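Local coordinates for protein exosome complex component Rrp42 (Pyrococcus abyssi, PDB 2PO1) that probably acts as a non-catalytic subunit of the archaeal exosome, an RNA-degrading complex, and helps to structure the active site of its partner Rrp41, at residues Leu57-Val62 with Asp147-Leu152; Thr85-Val90 with Val143-His148. All coordinates share one frame; numbering follows the deposited sequence.

Interaction 1: Leu57-Val62 with Asp147-Leu152; sequences LGSTQV and DHDGNL
Gln61 and Asp147 form an antiparallel hydrogen-bonded pair where the mixed sheet of the RNase PH fold gives way to two loops: the type II' beta turn from Leu57 to Thr60 and the link into helix 152-166. Asp147 O receives Gln61 N at 2.8 Å, with 160° at the hydrogen. The return bond, Asp147 N to Gln61 O, is longer at 3.1 Å and more bent. The two side chains leave the sheet together, Gln61 CG lying 3.9 Å from Asp147 CB.

The tight part of the contact is built round buried Thr60. With chi1 at -77°, OG1 lies beside the backbone N and enters the bend formed by the second loop, where it accepts from Asp149 N and donates to Gly150 O; its exact position is doubtful, being modelled too close to a neighbour. Thr60 CA adds a C-H...O contact of 3.3 Å to Asp147 O, while CG2 comes within 4.0 Å of Leu152 CD2. Gly150 adopts backbone angles at which a CB would jam against the preceding carbonyl oxygen.

The opposite character appears at partly exposed Ser59. Its CB approaches Asp149 OD1 at 3.5 Å, and a water accepts from Ser59 N at 2.8 Å while donating to that carboxylate oxygen. Asp149 OD1 also forms a salt bridge to a basic side chain of another protein chain, and the Asp147 carboxylate is likewise hydrogen-bonded to that chain, so this side belongs to a subunit interface. Asn151 is the N-cap of helix 152-166, and its ND2, hydrogen-bonded to Asp211 and Asp154, lies 3.6 Å from the methyl CD2 of Leu57.

Interaction 2: Thr85-Val90 with Val143-His148; sequences TNVELV and VHVLDH. With nucleotides of chain A.
Val143 and Val87 sit side by side on parallel neighbouring strands, the two ends of a beta-alpha-beta crossover that passes through helix 104-118. Glu88 binds the adjoining strand through both backbone polar atoms, N to Val143 O and O to Val145 N, and Val143 N donates to Asn86 O. On the valine face, Val87 CG2 packs 3.7 Å from Val143 CB and Leu89 CD1 lies against Val145 CG2, beneath helices 104-118 and 152-166.

The other face carries Glu88 and His144. From the sheet outward, Glu88 CB rests 3.8 Å from His144 ND1, and CG still skirts Val143 O at 4.1 Å. A bend at chi2 (-67°) then carries the carboxylate away from the strand pair to adenosine A4 of chain A. There CD comes within 3.5 Å of A4 N1, OE1 lies 3.3 Å from the same nitrogen, and OE2 accepts from A4 N6 at 3.2 Å, bent to 136°. An alanine at Glu88 would probably leave that amino group without this acceptor and the base edge less firmly held.

Val90 CG1 stands over the His144 ring in a CH-pi contact, 3.5 Å from the centroid, while His144 NE2 bonds an acidic side chain of another protein chain. Glu88 OE2 is also 2.9 Å from N1 of A4, an approach of two acceptors that would probably be unfavourable unless a proton lies between them.

How the interactions relate
Both contacts draw on the C-terminal end of strand 135-147, interaction 1 through Asp147 and the loop that follows. That strand lies between strand 60-71, its antiparallel neighbour, and strand 82-89, its parallel one. Their centres are about 10 Å apart, and they share Asp147 and His148. A classic beta bulge joins them, Leu146 and Asp147 both facing Gln61, with a probable hydrogen bond of 2.9 Å from Leu146 N to Gln61 O. Leu152 bridges the apolar side: CD2 lies 3.5 Å from Val145 CG1, and CD1 is 4.0 Å from Leu89 CD1. Interaction 2 touches RNA directly, whereas the nearest atom of interaction 1 is about 14 Å from it. Both contacts reach another protein chain.

Interaction 1: Leu57-Val62 with Asp147-Leu152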
# COMPACT_ATOMS: atom_id res chain seq x y z
N LEU C 57 -20.45 -2.58 26.24
CA LEU C 57 -20.30 -3.68 27.18
C LEU C 57 -19.40 -3.09 28.26
O LEU C 57 -18.21 -2.93 28.05
CB LEU C 57 -19.59 -4.85 26.51
CG LEU C 57 -20.45 -5.99 26.04
CD1 LEU C 57 -21.80 -5.61 25.34
CD2 LEU C 57 -19.65 -7.02 25.24
N GLY C 58 -20.01 -2.65 29.37
CA GLY C 58 -19.32 -1.85 30.37
C GLY C 58 -18.80 -0.69 29.56
O GLY C 58 -19.59 -0.02 28.87
N SER C 59 -17.48 -0.52 29.58
CA SER C 59 -16.86 0.64 29.01
C SER C 59 -16.40 0.38 27.59
O SER C 59 -15.94 1.28 26.94
CB SER C 59 -15.65 1.04 29.85
OG SER C 59 -16.06 1.71 31.04
N THR C 60 -16.47 -0.87 27.13
CA THR C 60 -16.21 -1.15 25.73
C THR C 60 -17.34 -0.52 24.93
O THR C 60 -18.52 -0.74 25.20
CB THR C 60 -16.19 -2.68 25.45
OG1 THR C 60 -14.94 -3.22 25.89
CG2 THR C 60 -16.34 -2.95 23.97
N GLN C 61 -17.01 0.27 23.91
CA GLN C 61 -18.08 0.88 23.10
C GLN C 61 -17.77 0.63 21.69
O GLN C 61 -16.66 0.89 21.25
CB GLN C 61 -18.05 2.37 23.26
CG GLN C 61 -18.09 2.74 24.69
CD GLN C 61 -18.73 4.07 24.87
OE1 GLN C 61 -19.67 4.39 24.16
NE2 GLN C 61 -18.22 4.84 25.79
N VAL C 62 -18.76 0.18 20.92
CA VAL C 62 -18.51 0.06 19.52
C VAL C 62 -19.72 0.59 18.75
O VAL C 62 -20.85 0.44 19.19
CB VAL C 62 -18.17 -1.38 19.12
CG1 VAL C 62 -17.60 -2.18 20.26
CG2 VAL C 62 -19.28 -2.00 18.49
N ASP C 147 -14.03 2.39 21.93
CA ASP C 147 -13.34 2.33 23.23
C ASP C 147 -13.21 0.86 23.49
O ASP C 147 -14.19 0.18 23.54
CB ASP C 147 -14.23 2.92 24.33
CG ASP C 147 -13.44 3.69 25.37
OD1 ASP C 147 -14.12 4.31 26.22
OD2 ASP C 147 -12.19 3.73 25.37
N HIS C 148 -11.98 0.39 23.64
CA HIS C 148 -11.70 -1.01 23.79
C HIS C 148 -11.46 -1.26 25.27
O HIS C 148 -10.43 -0.86 25.84
CB HIS C 148 -10.47 -1.36 22.95
CG HIS C 148 -9.95 -2.73 23.20
ND1 HIS C 148 -10.69 -3.70 23.83
CD2 HIS C 148 -8.75 -3.30 22.90
CE1 HIS C 148 -9.98 -4.80 23.91
NE2 HIS C 148 -8.80 -4.58 23.35
N ASP C 149 -12.46 -1.86 25.93
CA ASP C 149 -12.25 -2.24 27.31
C ASP C 149 -12.58 -3.70 27.43
O ASP C 149 -13.13 -4.11 28.45
CB ASP C 149 -13.13 -1.47 28.26
CG ASP C 149 -12.56 -1.48 29.68
OD1 ASP C 149 -13.33 -1.38 30.67
OD2 ASP C 149 -11.30 -1.55 29.81
N GLY C 150 -12.34 -4.42 26.37
CA GLY C 150 -12.44 -5.87 26.41
C GLY C 150 -13.67 -6.36 25.73
O GLY C 150 -14.71 -5.67 25.67
N ASN C 151 -13.62 -7.61 25.28
CA ASN C 151 -14.72 -8.20 24.56
C ASN C 151 -15.25 -7.45 23.35
O ASN C 151 -16.43 -7.26 23.19
CB ASN C 151 -15.84 -8.69 25.54
CG ASN C 151 -16.69 -9.75 24.92
OD1 ASN C 151 -16.32 -10.30 23.89
ND2 ASN C 151 -17.82 -10.10 25.58
N LEU C 152 -14.34 -7.03 22.42
CA LEU C 152 -14.77 -6.45 21.21
C LEU C 152 -15.65 -7.41 20.42
O LEU C 152 -16.60 -7.00 19.79
CB LEU C 152 -13.52 -6.07 20.36
CG LEU C 152 -12.58 -5.05 20.99
CD1 LEU C 152 -11.40 -4.77 20.07
CD2 LEU C 152 -13.40 -3.79 21.32
O HOH W 1 -15.63 -2.21 30.90

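Interaction 2: Thr85-Val90 with Val143-His148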
# COMPACT_ATOMS: atom_id res chain seq x y z
N THR C 85 -18.18 -6.92 5.88
CA THR C 85 -17.97 -6.52 7.25
C THR C 85 -16.58 -6.04 7.41
O THR C 85 -15.62 -6.71 6.96
CB THR C 85 -18.24 -7.75 8.15
OG1 THR C 85 -19.51 -8.27 7.79
CG2 THR C 85 -18.26 -7.38 9.62
N ASN C 86 -16.47 -4.82 7.93
CA ASN C 86 -15.18 -4.24 8.22
C ASN C 86 -15.17 -3.74 9.60
O ASN C 86 -16.14 -3.11 10.06
CB ASN C 86 -14.80 -3.08 7.26
CG ASN C 86 -13.39 -2.63 7.45
OD1 ASN C 86 -13.12 -1.48 7.88
ND2 ASN C 86 -12.44 -3.48 7.07
N VAL C 87 -14.06 -4.01 10.31
CA VAL C 87 -13.89 -3.49 11.68
C VAL C 87 -12.69 -2.56 11.63
O VAL C 87 -11.61 -2.96 11.19
CB VAL C 87 -13.57 -4.63 12.59
CG1 VAL C 87 -13.06 -4.11 13.94
CG2 VAL C 87 -14.83 -5.51 12.77
N GLU C 88 -12.91 -1.32 12.03
CA GLU C 88 -11.90 -0.36 12.29
C GLU C 88 -11.65 -0.28 13.80
O GLU C 88 -12.53 0.05 14.63
CB GLU C 88 -12.33 0.99 11.76
CG GLU C 88 -12.55 1.00 10.24
CD GLU C 88 -11.24 0.81 9.49
OE1 GLU C 88 -11.11 -0.13 8.69
OE2 GLU C 88 -10.32 1.57 9.76
N LEU C 89 -10.44 -0.67 14.14
CA LEU C 89 -9.90 -0.56 15.52
C LEU C 89 -9.25 0.81 15.51
O LEU C 89 -8.06 0.94 15.29
CB LEU C 89 -8.88 -1.67 15.72
CG LEU C 89 -9.42 -2.93 16.40
CD1 LEU C 89 -10.93 -3.18 16.43
CD2 LEU C 89 -8.64 -4.20 16.14
N VAL C 90 -10.06 1.85 15.76
CA VAL C 90 -9.58 3.18 15.53
C VAL C 90 -8.65 3.51 16.68
O VAL C 90 -8.87 3.04 17.81
CB VAL C 90 -10.72 4.24 15.24
CG1 VAL C 90 -11.84 3.61 14.29
CG2 VAL C 90 -11.39 4.66 16.47
N VAL C 143 -17.81 -1.27 11.22
CA VAL C 143 -17.72 -1.38 12.68
C VAL C 143 -16.61 -0.45 13.05
O VAL C 143 -15.46 -0.62 12.57
CB VAL C 143 -17.28 -2.74 13.19
CG1 VAL C 143 -17.15 -2.68 14.74
CG2 VAL C 143 -18.24 -3.89 12.70
N HIS C 144 -16.98 0.57 13.83
CA HIS C 144 -16.08 1.53 14.35
C HIS C 144 -15.94 1.29 15.86
O HIS C 144 -16.84 1.65 16.67
CB HIS C 144 -16.66 2.92 14.10
CG HIS C 144 -15.69 3.88 13.51
ND1 HIS C 144 -15.06 3.64 12.32
CD2 HIS C 144 -15.29 5.11 13.91
CE1 HIS C 144 -14.26 4.65 12.04
NE2 HIS C 144 -14.42 5.58 12.96
N VAL C 145 -14.83 0.67 16.26
CA VAL C 145 -14.66 0.36 17.71
C VAL C 145 -14.24 1.71 18.32
O VAL C 145 -13.29 2.29 17.82
CB VAL C 145 -13.67 -0.77 17.97
CG1 VAL C 145 -13.25 -0.82 19.46
CG2 VAL C 145 -14.29 -2.09 17.54
N LEU C 146 -15.00 2.23 19.29
CA LEU C 146 -14.74 3.55 19.87
C LEU C 146 -13.99 3.51 21.20
O LEU C 146 -13.38 4.48 21.56
CB LEU C 146 -16.02 4.35 20.09
CG LEU C 146 -16.91 4.57 18.89
CD1 LEU C 146 -18.16 5.24 19.38
CD2 LEU C 146 -16.16 5.40 17.79
N ASP C 147 -14.03 2.39 21.93
CA ASP C 147 -13.34 2.33 23.23
C ASP C 147 -13.21 0.86 23.49
O ASP C 147 -14.19 0.18 23.54
CB ASP C 147 -14.23 2.92 24.33
CG ASP C 147 -13.44 3.69 25.37
OD1 ASP C 147 -14.12 4.31 26.22
OD2 ASP C 147 -12.19 3.73 25.37
N HIS C 148 -11.98 0.39 23.64
CA HIS C 148 -11.70 -1.01 23.79
C HIS C 148 -11.46 -1.26 25.27
O HIS C 148 -10.43 -0.86 25.84
CB HIS C 148 -10.47 -1.36 22.95
CG HIS C 148 -9.95 -2.73 23.20
ND1 HIS C 148 -10.69 -3.70 23.83
CD2 HIS C 148 -8.75 -3.30 22.90
CE1 HIS C 148 -9.98 -4.80 23.91
NE2 HIS C 148 -8.80 -4.58 23.35
P A A 4 -1.24 4.39 5.08
OP1 A A 4 -0.18 5.41 5.26
OP2 A A 4 -0.92 2.95 5.25
O5' A A 4 -1.80 4.59 3.58
C5' A A 4 -3.14 4.27 3.16
C4' A A 4 -3.31 2.82 2.72
O4' A A 4 -3.22 1.89 3.85
C3' A A 4 -4.63 2.53 2.00
O3' A A 4 -4.39 2.19 0.63
C2' A A 4 -5.26 1.36 2.78
O2' A A 4 -5.16 0.15 2.06
C1' A A 4 -4.50 1.31 4.12
N9 A A 4 -5.15 2.01 5.27
C8 A A 4 -4.70 3.21 5.94
N7 A A 4 -5.46 3.65 6.92
C5 A A 4 -6.49 2.66 6.92
C6 A A 4 -7.63 2.51 7.75
N6 A A 4 -7.87 3.43 8.74
N1 A A 4 -8.46 1.39 7.50
C2 A A 4 -8.20 0.49 6.50
N3 A A 4 -7.17 0.52 5.66
C4 A A 4 -6.33 1.64 5.92